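Local coordinates for protein 4-amino-4-deoxy-L-arabinose transferase or related glycosyltransferases of PMT family (Cupriavidus metallidurans, PDB 5EZM) that probably transfers 4-amino-4-deoxy-L-arabinose from a polyprenyl-phosphate carrier to lipid A, as a membrane-embedded, zinc-binding glycosyltransferase of the GT-C fold, at residues Val44-Val47 and Ser48-Met51; Arg52-Gly56 and Pro57-Arg61; Gly106-Gln109 and Ala110-Val114. All blocks are in the same frame, centred on the assembly; numbering follows the deposited sequence.

Interaction 1: residues Val44-Val47 and Ser48-Met51; sequences VWFV and SLDM. With MPG ([(Z)-octadec-9-enyl] (2R)-2,3-bis(oxidanyl)propanoate), chain B; MPG ([(Z)-octadec-9-enyl] (2R)-2,3-bis(oxidanyl)propanoate), chain C.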
loop_
_atom_site.group_PDB
_atom_site.type_symbol
_atom_site.label_atom_id
_atom_site.label_comp_id
_atom_site.label_asym_id
_atom_site.label_seq_id
_atom_site.Cartn_x
_atom_site.Cartn_y
_atom_site.Cartn_z
ATOM N N VAL A 44 5.178 17.951 -1.063
ATOM C CA VAL A 44 5.232 17.093 0.116
ATOM C C VAL A 44 4.911 15.659 -0.278
ATOM O O VAL A 44 5.461 14.709 0.293
ATOM C CB VAL A 44 4.286 17.619 1.213
ATOM C CG1 VAL A 44 4.149 16.611 2.354
ATOM C CG2 VAL A 44 4.797 18.947 1.750
ATOM N N TRP A 45 4.054 15.485 -1.286
ATOM C CA TRP A 45 3.635 14.151 -1.698
ATOM C C TRP A 45 4.812 13.323 -2.194
ATOM O O TRP A 45 4.928 12.136 -1.864
ATOM C CB TRP A 45 2.562 14.269 -2.779
ATOM C CG TRP A 45 1.902 12.980 -3.147
ATOM C CD1 TRP A 45 2.282 12.116 -4.133
ATOM C CD2 TRP A 45 0.730 12.417 -2.548
ATOM N NE1 TRP A 45 1.422 11.046 -4.178
ATOM C CE2 TRP A 45 0.462 11.208 -3.215
ATOM C CE3 TRP A 45 -0.116 12.817 -1.510
ATOM C CZ2 TRP A 45 -0.618 10.395 -2.876
ATOM C CZ3 TRP A 45 -1.186 12.009 -1.176
ATOM C CH2 TRP A 45 -1.428 10.814 -1.857
ATOM N N PHE A 46 5.705 13.928 -2.975
ATOM C CA PHE A 46 6.799 13.185 -3.592
ATOM C C PHE A 46 8.083 13.206 -2.776
ATOM O O PHE A 46 8.751 12.171 -2.667
ATOM C CB PHE A 46 7.063 13.713 -5.006
ATOM C CG PHE A 46 5.992 13.333 -5.986
ATOM C CD1 PHE A 46 5.999 12.085 -6.588
ATOM C CD2 PHE A 46 4.962 14.210 -6.282
ATOM C CE1 PHE A 46 5.006 11.722 -7.478
ATOM C CE2 PHE A 46 3.965 13.851 -7.174
ATOM C CZ PHE A 46 3.989 12.606 -7.771
ATOM N N VAL A 47 8.444 14.352 -2.190
ATOM C CA VAL A 47 9.650 14.418 -1.366
ATOM C C VAL A 47 9.578 13.394 -0.237
ATOM O O VAL A 47 10.525 12.633 -0.002
ATOM C CB VAL A 47 9.860 15.844 -0.829
ATOM C CG1 VAL A 47 10.920 15.851 0.268
ATOM C CG2 VAL A 47 10.252 16.780 -1.963
ATOM N N SER A 48 8.435 13.338 0.456
ATOM C CA SER A 48 8.263 12.385 1.548
ATOM C C SER A 48 8.436 10.938 1.100
ATOM O O SER A 48 8.642 10.061 1.948
ATOM C CB SER A 48 6.888 12.568 2.191
ATOM O OG SER A 48 5.860 12.499 1.220
ATOM N N LEU A 49 8.358 10.667 -0.205
ATOM C CA LEU A 49 8.600 9.311 -0.683
ATOM C C LEU A 49 10.029 8.860 -0.409
ATOM O O LEU A 49 10.261 7.680 -0.124
ATOM C CB LEU A 49 8.307 9.218 -2.179
ATOM C CG LEU A 49 6.850 9.275 -2.630
ATOM C CD1 LEU A 49 6.780 9.199 -4.145
ATOM C CD2 LEU A 49 6.051 8.151 -1.993
ATOM N N ASP A 50 10.994 9.776 -0.482
ATOM C CA ASP A 50 12.411 9.431 -0.444
ATOM C C ASP A 50 13.053 9.801 0.887
ATOM O O ASP A 50 14.196 10.258 0.937
ATOM C CB ASP A 50 13.158 10.104 -1.591
ATOM C CG ASP A 50 14.498 9.458 -1.874
ATOM O OD1 ASP A 50 14.605 8.218 -1.754
ATOM O OD2 ASP A 50 15.447 10.194 -2.219
ATOM N N MET A 51 12.327 9.610 1.989
ATOM C CA MET A 51 12.849 9.979 3.298
ATOM C C MET A 51 12.749 8.849 4.316
ATOM O O MET A 51 12.986 9.079 5.507
ATOM C CB MET A 51 12.145 11.239 3.813
ATOM C CG MET A 51 12.415 12.452 2.930
ATOM S SD MET A 51 12.219 14.043 3.747
ATOM C CE MET A 51 10.456 14.287 3.617
HETATM C C2 MPG B . 13.655 13.516 -2.559
HETATM C C3 MPG B . 13.434 13.241 -4.041
HETATM C C4 MPG B . 11.963 13.126 -4.406
HETATM C C5 MPG B . 11.782 12.678 -5.865
HETATM C C6 MPG B . 10.384 12.983 -6.429
HETATM C C7 MPG B . 10.279 12.614 -7.922
HETATM C C8 MPG B . 8.877 12.891 -8.513
HETATM C C9 MPG B . 8.657 12.180 -9.870
HETATM C C10 MPG B . 7.172 12.226 -10.327
HETATM C C11 MPG B . 6.884 11.267 -11.503
HETATM C C12 MPG B . 5.440 11.446 -12.088
HETATM C C1 MPG B . 15.138 13.502 -2.176
HETATM C C2 MPG C . 7.268 17.673 7.053
HETATM C C3 MPG C . 7.333 17.031 5.673
HETATM C C4 MPG C . 8.670 17.262 4.985
HETATM C C5 MPG C . 8.521 17.348 3.458
HETATM C C6 MPG C . 9.620 18.205 2.810
HETATM C C1 MPG C . 5.944 18.405 7.292
#

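Interaction 2: residues Arg52-Gly56 and Pro57-Arg61; sequences RHLVG and PDEGR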
loop_
_atom_site.group_PDB
_atom_site.type_symbol
_atom_site.label_atom_id
_atom_site.label_comp_id
_atom_site.label_asym_id
_atom_site.label_seq_id
_atom_site.Cartn_x
_atom_site.Cartn_y
_atom_site.Cartn_z
ATOM N N ARG A 52 12.422 7.636 3.880
ATOM C CA ARG A 52 12.411 6.475 4.755
ATOM C C ARG A 52 13.077 5.309 4.040
ATOM O O ARG A 52 12.932 5.157 2.824
ATOM C CB ARG A 52 10.986 6.078 5.163
ATOM C CG ARG A 52 10.173 7.177 5.823
ATOM C CD ARG A 52 8.780 6.682 6.194
ATOM N NE ARG A 52 8.022 6.226 5.032
ATOM C CZ ARG A 52 7.852 4.949 4.697
ATOM N NH1 ARG A 52 8.384 3.988 5.440
ATOM N NH2 ARG A 52 7.148 4.631 3.617
ATOM N N HIS A 53 13.810 4.496 4.793
ATOM C CA HIS A 53 14.292 3.242 4.242
ATOM C C HIS A 53 13.133 2.264 4.088
ATOM O O HIS A 53 12.076 2.412 4.708
ATOM C CB HIS A 53 15.381 2.645 5.129
ATOM C CG HIS A 53 16.671 3.399 5.084
ATOM N ND1 HIS A 53 17.007 4.357 6.016
ATOM C CD2 HIS A 53 17.705 3.345 4.212
ATOM C CE1 HIS A 53 18.194 4.857 5.724
ATOM N NE2 HIS A 53 18.639 4.260 4.631
ATOM N N LEU A 54 13.341 1.255 3.245
ATOM C CA LEU A 54 12.272 0.320 2.917
ATOM C C LEU A 54 11.911 -0.532 4.127
ATOM O O LEU A 54 12.788 -1.082 4.802
ATOM C CB LEU A 54 12.684 -0.571 1.746
ATOM C CG LEU A 54 12.904 0.134 0.408
ATOM C CD1 LEU A 54 13.228 -0.878 -0.672
ATOM C CD2 LEU A 54 11.685 0.959 0.027
ATOM N N VAL A 55 10.615 -0.639 4.395
ATOM C CA VAL A 55 10.098 -1.354 5.555
ATOM C C VAL A 55 9.604 -2.717 5.086
ATOM O O VAL A 55 8.641 -2.811 4.315
ATOM C CB VAL A 55 8.985 -0.559 6.250
ATOM C CG1 VAL A 55 8.290 -1.411 7.306
ATOM C CG2 VAL A 55 9.555 0.713 6.866
ATOM N N GLY A 56 10.258 -3.778 5.547
ATOM C CA GLY A 56 9.835 -5.128 5.223
ATOM C C GLY A 56 8.588 -5.541 5.981
ATOM O O GLY A 56 8.266 -4.954 7.013
ATOM N N PRO A 57 7.878 -6.562 5.482
ATOM C CA PRO A 57 8.212 -7.308 4.264
ATOM C C PRO A 57 7.757 -6.654 2.960
ATOM O O PRO A 57 8.465 -6.773 1.962
ATOM C CB PRO A 57 7.479 -8.636 4.467
ATOM C CG PRO A 57 6.318 -8.290 5.323
ATOM C CD PRO A 57 6.787 -7.201 6.240
ATOM N N ASP A 58 6.615 -5.962 2.982
ATOM C CA ASP A 58 5.942 -5.566 1.746
ATOM C C ASP A 58 6.816 -4.660 0.883
ATOM O O ASP A 58 7.117 -4.987 -0.272
ATOM C CB ASP A 58 4.616 -4.884 2.077
ATOM C CG ASP A 58 3.612 -5.837 2.688
ATOM O OD1 ASP A 58 3.617 -7.025 2.299
ATOM O OD2 ASP A 58 2.824 -5.402 3.554
ATOM N N GLU A 59 7.214 -3.503 1.420
ATOM C CA GLU A 59 7.996 -2.546 0.639
ATOM C C GLU A 59 9.245 -3.196 0.061
ATOM O O GLU A 59 9.545 -3.054 -1.134
ATOM C CB GLU A 59 8.382 -1.345 1.502
ATOM C CG GLU A 59 7.226 -0.477 1.932
ATOM C CD GLU A 59 7.681 0.908 2.334
ATOM O OE1 GLU A 59 8.575 1.012 3.203
ATOM O OE2 GLU A 59 7.158 1.891 1.765
ATOM N N GLY A 60 9.986 -3.916 0.903
ATOM C CA GLY A 60 11.176 -4.597 0.426
ATOM C C GLY A 60 10.863 -5.684 -0.584
ATOM O O GLY A 60 11.546 -5.807 -1.601
ATOM N N ARG A 61 9.819 -6.480 -0.322
ATOM C CA ARG A 61 9.485 -7.586 -1.215
ATOM C C ARG A 61 9.152 -7.089 -2.616
ATOM O O ARG A 61 9.680 -7.598 -3.612
ATOM C CB ARG A 61 8.318 -8.402 -0.656
ATOM C CG ARG A 61 7.667 -9.301 -1.707
ATOM C CD ARG A 61 6.614 -10.236 -1.131
ATOM N NE ARG A 61 5.679 -9.542 -0.252
ATOM C CZ ARG A 61 5.427 -9.908 1.000
ATOM N NH1 ARG A 61 6.026 -10.971 1.515
ATOM N NH2 ARG A 61 4.568 -9.214 1.732
#

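Interaction 3: residues Gly106-Gln109 and Ala110-Val114; sequences GEWQ and ARLAV. With MPG ([(Z)-octadec-9-enyl] (2R)-2,3-bis(oxidanyl)propanoate), chain B.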
loop_
_atom_site.group_PDB
_atom_site.type_symbol
_atom_site.label_atom_id
_atom_site.label_comp_id
_atom_site.label_asym_id
_atom_site.label_seq_id
_atom_site.Cartn_x
_atom_site.Cartn_y
_atom_site.Cartn_z
ATOM N N GLY A 106 15.947 2.957 -6.201
ATOM C CA GLY A 106 15.918 3.824 -5.042
ATOM C C GLY A 106 14.628 3.647 -4.278
ATOM O O GLY A 106 13.694 2.967 -4.720
ATOM N N GLU A 107 14.591 4.281 -3.105
ATOM C CA GLU A 107 13.420 4.185 -2.242
ATOM C C GLU A 107 12.197 4.823 -2.892
ATOM O O GLU A 107 11.146 4.184 -3.012
ATOM C CB GLU A 107 13.711 4.831 -0.887
ATOM C CG GLU A 107 14.525 3.965 0.064
ATOM C CD GLU A 107 16.023 4.029 -0.189
ATOM O OE1 GLU A 107 16.437 4.389 -1.312
ATOM O OE2 GLU A 107 16.793 3.717 0.745
ATOM N N TRP A 108 12.313 6.083 -3.322
ATOM C CA TRP A 108 11.136 6.773 -3.842
ATOM C C TRP A 108 10.670 6.178 -5.162
ATOM O O TRP A 108 9.467 6.182 -5.446
ATOM C CB TRP A 108 11.399 8.274 -3.988
ATOM C CG TRP A 108 12.336 8.686 -5.096
ATOM C CD1 TRP A 108 13.665 8.982 -4.978
ATOM C CD2 TRP A 108 12.005 8.886 -6.478
ATOM N NE1 TRP A 108 14.182 9.340 -6.200
ATOM C CE2 TRP A 108 13.184 9.289 -7.137
ATOM C CE3 TRP A 108 10.827 8.761 -7.222
ATOM C CZ2 TRP A 108 13.221 9.563 -8.503
ATOM C CZ3 TRP A 108 10.867 9.036 -8.582
ATOM C CH2 TRP A 108 12.054 9.433 -9.205
ATOM N N GLN A 109 11.593 5.658 -5.975
ATOM C CA GLN A 109 11.180 4.975 -7.196
ATOM C C GLN A 109 10.401 3.705 -6.877
ATOM O O GLN A 109 9.433 3.369 -7.569
ATOM C CB GLN A 109 12.398 4.652 -8.060
ATOM C CG GLN A 109 13.160 5.876 -8.555
ATOM C CD GLN A 109 14.298 6.267 -7.635
ATOM O OE1 GLN A 109 14.189 6.161 -6.412
ATOM N NE2 GLN A 109 15.403 6.719 -8.221
ATOM N N ALA A 110 10.804 2.990 -5.828
ATOM C CA ALA A 110 10.097 1.777 -5.443
ATOM C C ALA A 110 8.709 2.067 -4.887
ATOM O O ALA A 110 7.862 1.166 -4.870
ATOM C CB ALA A 110 10.923 1.001 -4.418
ATOM N N ARG A 111 8.461 3.295 -4.433
ATOM C CA ARG A 111 7.161 3.703 -3.919
ATOM C C ARG A 111 6.365 4.508 -4.933
ATOM O O ARG A 111 5.366 5.133 -4.568
ATOM C CB ARG A 111 7.330 4.508 -2.629
ATOM C CG ARG A 111 7.852 3.679 -1.459
ATOM C CD ARG A 111 7.774 4.432 -0.147
ATOM N NE ARG A 111 9.061 4.989 0.245
ATOM C CZ ARG A 111 9.814 4.514 1.232
ATOM N NH1 ARG A 111 9.408 3.466 1.937
ATOM N NH2 ARG A 111 10.973 5.091 1.518
ATOM N N LEU A 112 6.779 4.498 -6.201
ATOM C CA LEU A 112 6.169 5.386 -7.184
ATOM C C LEU A 112 4.776 4.908 -7.581
ATOM O O LEU A 112 3.860 5.722 -7.762
ATOM C CB LEU A 112 7.079 5.496 -8.405
ATOM C CG LEU A 112 6.916 6.752 -9.255
ATOM C CD1 LEU A 112 7.221 7.988 -8.424
ATOM C CD2 LEU A 112 7.822 6.684 -10.473
ATOM N N ALA A 113 4.595 3.591 -7.715
ATOM C CA ALA A 113 3.301 3.052 -8.117
ATOM C C ALA A 113 2.211 3.417 -7.116
ATOM O O ALA A 113 1.096 3.782 -7.506
ATOM C CB ALA A 113 3.393 1.536 -8.279
ATOM N N VAL A 114 2.516 3.338 -5.819
ATOM C CA VAL A 114 1.488 3.624 -4.824
ATOM C C VAL A 114 1.215 5.121 -4.735
ATOM O O VAL A 114 0.073 5.533 -4.492
ATOM C CB VAL A 114 1.876 3.026 -3.459
ATOM C CG1 VAL A 114 1.928 1.515 -3.555
ATOM C CG2 VAL A 114 3.209 3.566 -2.988
HETATM C C2 MPG B . 13.655 13.516 -2.559
HETATM C C3 MPG B . 13.434 13.241 -4.041
HETATM C C4 MPG B . 11.963 13.126 -4.406
HETATM C C5 MPG B . 11.782 12.678 -5.865
HETATM C C6 MPG B . 10.384 12.983 -6.429
HETATM C C7 MPG B . 10.279 12.614 -7.922
HETATM C C8 MPG B . 8.877 12.891 -8.513
HETATM C C9 MPG B . 8.657 12.180 -9.870
HETATM C C10 MPG B . 7.172 12.226 -10.327
HETATM C C11 MPG B . 6.884 11.267 -11.503
HETATM C C12 MPG B . 5.440 11.446 -12.088
HETATM C C1 MPG B . 15.138 13.502 -2.176
HETATM O O HOH W 1 6.851 1.756 -7.878
#

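Interaction 1: residues Val44-Val47 and Ser48-Met51
In both Phe46 and Leu49, CG stands anti to the carbonyl carbon (chi1 -72° in each), and the two side chains run side by side in the same direction, with Phe46 CD1 3.9 Å from Leu49 CD1. The bound MPG of chain B passes the ring obliquely, its C8 3.6 Å from Phe46 CD1, while Trp45 CD1 lies over the centre of one ring face. A second pair, Val47 and Met51, follows one residue on: Met51 bends at chi3 (-83°), which puts CE 3.7 Å from Val47 CG1, and that same methyl touches C5 of the MPG of chain C. Along the backbone, Leu49 N bonds to Phe46 O at 2.9 Å and Asp50 N to Val47 O at 2.9 Å, each spanning three residues, while Ser48 N to Val44 O, at 3.3 Å, spans four. With an alanine in place of Phe46, Leu49 CD1 and the lipid tail would probably lose their shared apolar surface, and a gap would open over Trp45. Helix 112-133 receives the Trp45 NE1 bond at Ala115 O, helix 435-456 packs on Val44 and Met51, and Leu49 leans on Trp108 of helix 107-110.

Interaction 2: residues Arg52-Gly56 and Pro57-Arg61
A cis peptide between Gly56 and Pro57 brings their CA atoms to 2.9 Å, and the following turn brings Glu59 back beside Val55, CA to CA 5.5 Å, where Glu59 N makes a weak hydrogen bond to Val55 O. The Glu59 side chain answers in the other direction: its OE1 accepts Val55 N at 2.9 Å through the anti lone pair, with an angle of 157° at the hydrogen. Val55 CB, 3.5 Å from Glu59 OE1, closes in on the same oxygen. Extended beyond CG, Glu59 carries its other oxygen to Arg52, whose NH2 reaches Glu59 OE2 at 3.3 Å in a salt bridge whose hydrogen bond is weak. Guanidinium and carboxylate planes are only 12° apart, and OE2 approaches at the guanidinium edge. Neither partner relies on this bond alone: Arg52 NH2 also binds His156 O, and Glu59 OE2 takes Asn158 N and Arg111 NH1. The Asp58 side chain is about 9 Å from that of the zinc ligand His270. The contact lies at the loop leading into helix 58-72, with Arg52 against helix 435-456, His53 against helix 458-465 and Leu54 against Glu107 of helix 107-110.

Interaction 3: residues Gly106-Gln109 and Ala110-Val114
Gln109 O has two partners: Leu112 N donates to it at 3.2 Å with an angle of 153°, approaching from well above the carbonyl plane, and water 1 lies 3.1 Å from Gln109 O and can donate to it, though it has other acceptors in reach. The water also accepts Ala113 N at 2.9 Å, bridging the bend where helix 107-110 passes into helix 112-133. Arg111 marks that bend. Its backbone leaves helical geometry and its N is shared between Glu107 O and Trp108 O, both bonds weak, whereas Ala110 N still makes a regular helical bond to Gly106 O at 3.1 Å.

On the apolar side, Trp108 CG lies between the backbone N and the carbonyl carbon (chi1 71°), a torsion that sets the indole alongside Leu112. Leu112 CD1 meets the indole at its edge, 3.8 Å from Trp108 CZ3. C5 of the MPG of chain B sits over the centre of one face, and Gln109 CD covers the opposite face toward the rim.

Glu107 and Arg111 run side by side without pairing: the charged atoms Glu107 OE2 and Arg111 NH2 stand 6.0 Å apart. Glu107 OE2 instead binds Tyr496 OH, while Arg111 forms a salt bridge with Glu59 and a probable hydrogen bond to Leu49 O; its contact with Arg52 O is too short to trust. The chemistry is therefore divided: an indole surface faces lipid, and a buried guanidinium has its charge probably balanced in part by Glu59, which also pairs with Arg52.

In the fold
Interactions 1 and 2 adjoin in the chain, covering the end of helix 31-47, the loop after it and the start of helix 58-72, with centres 15 Å apart. Interaction 3 comes later in sequence, yet its centre lies about 10 Å from that of interaction 1 and about 11 Å from that of interaction 2. Arg111 joins all three: its NE is 3.0 Å from Leu49 O, a probable hydrogen bond, and its NH1 is 2.8 Å from Glu59 OE2, a salt bridge. Together they tie the loop between helices 31-47 and 58-72 to the bend before helix 112-133, with the MPG of chain B at interactions 1 and 3, and the zinc ligand His270 about 9 Å, side chain to side chain, from Asp58 of interaction 2.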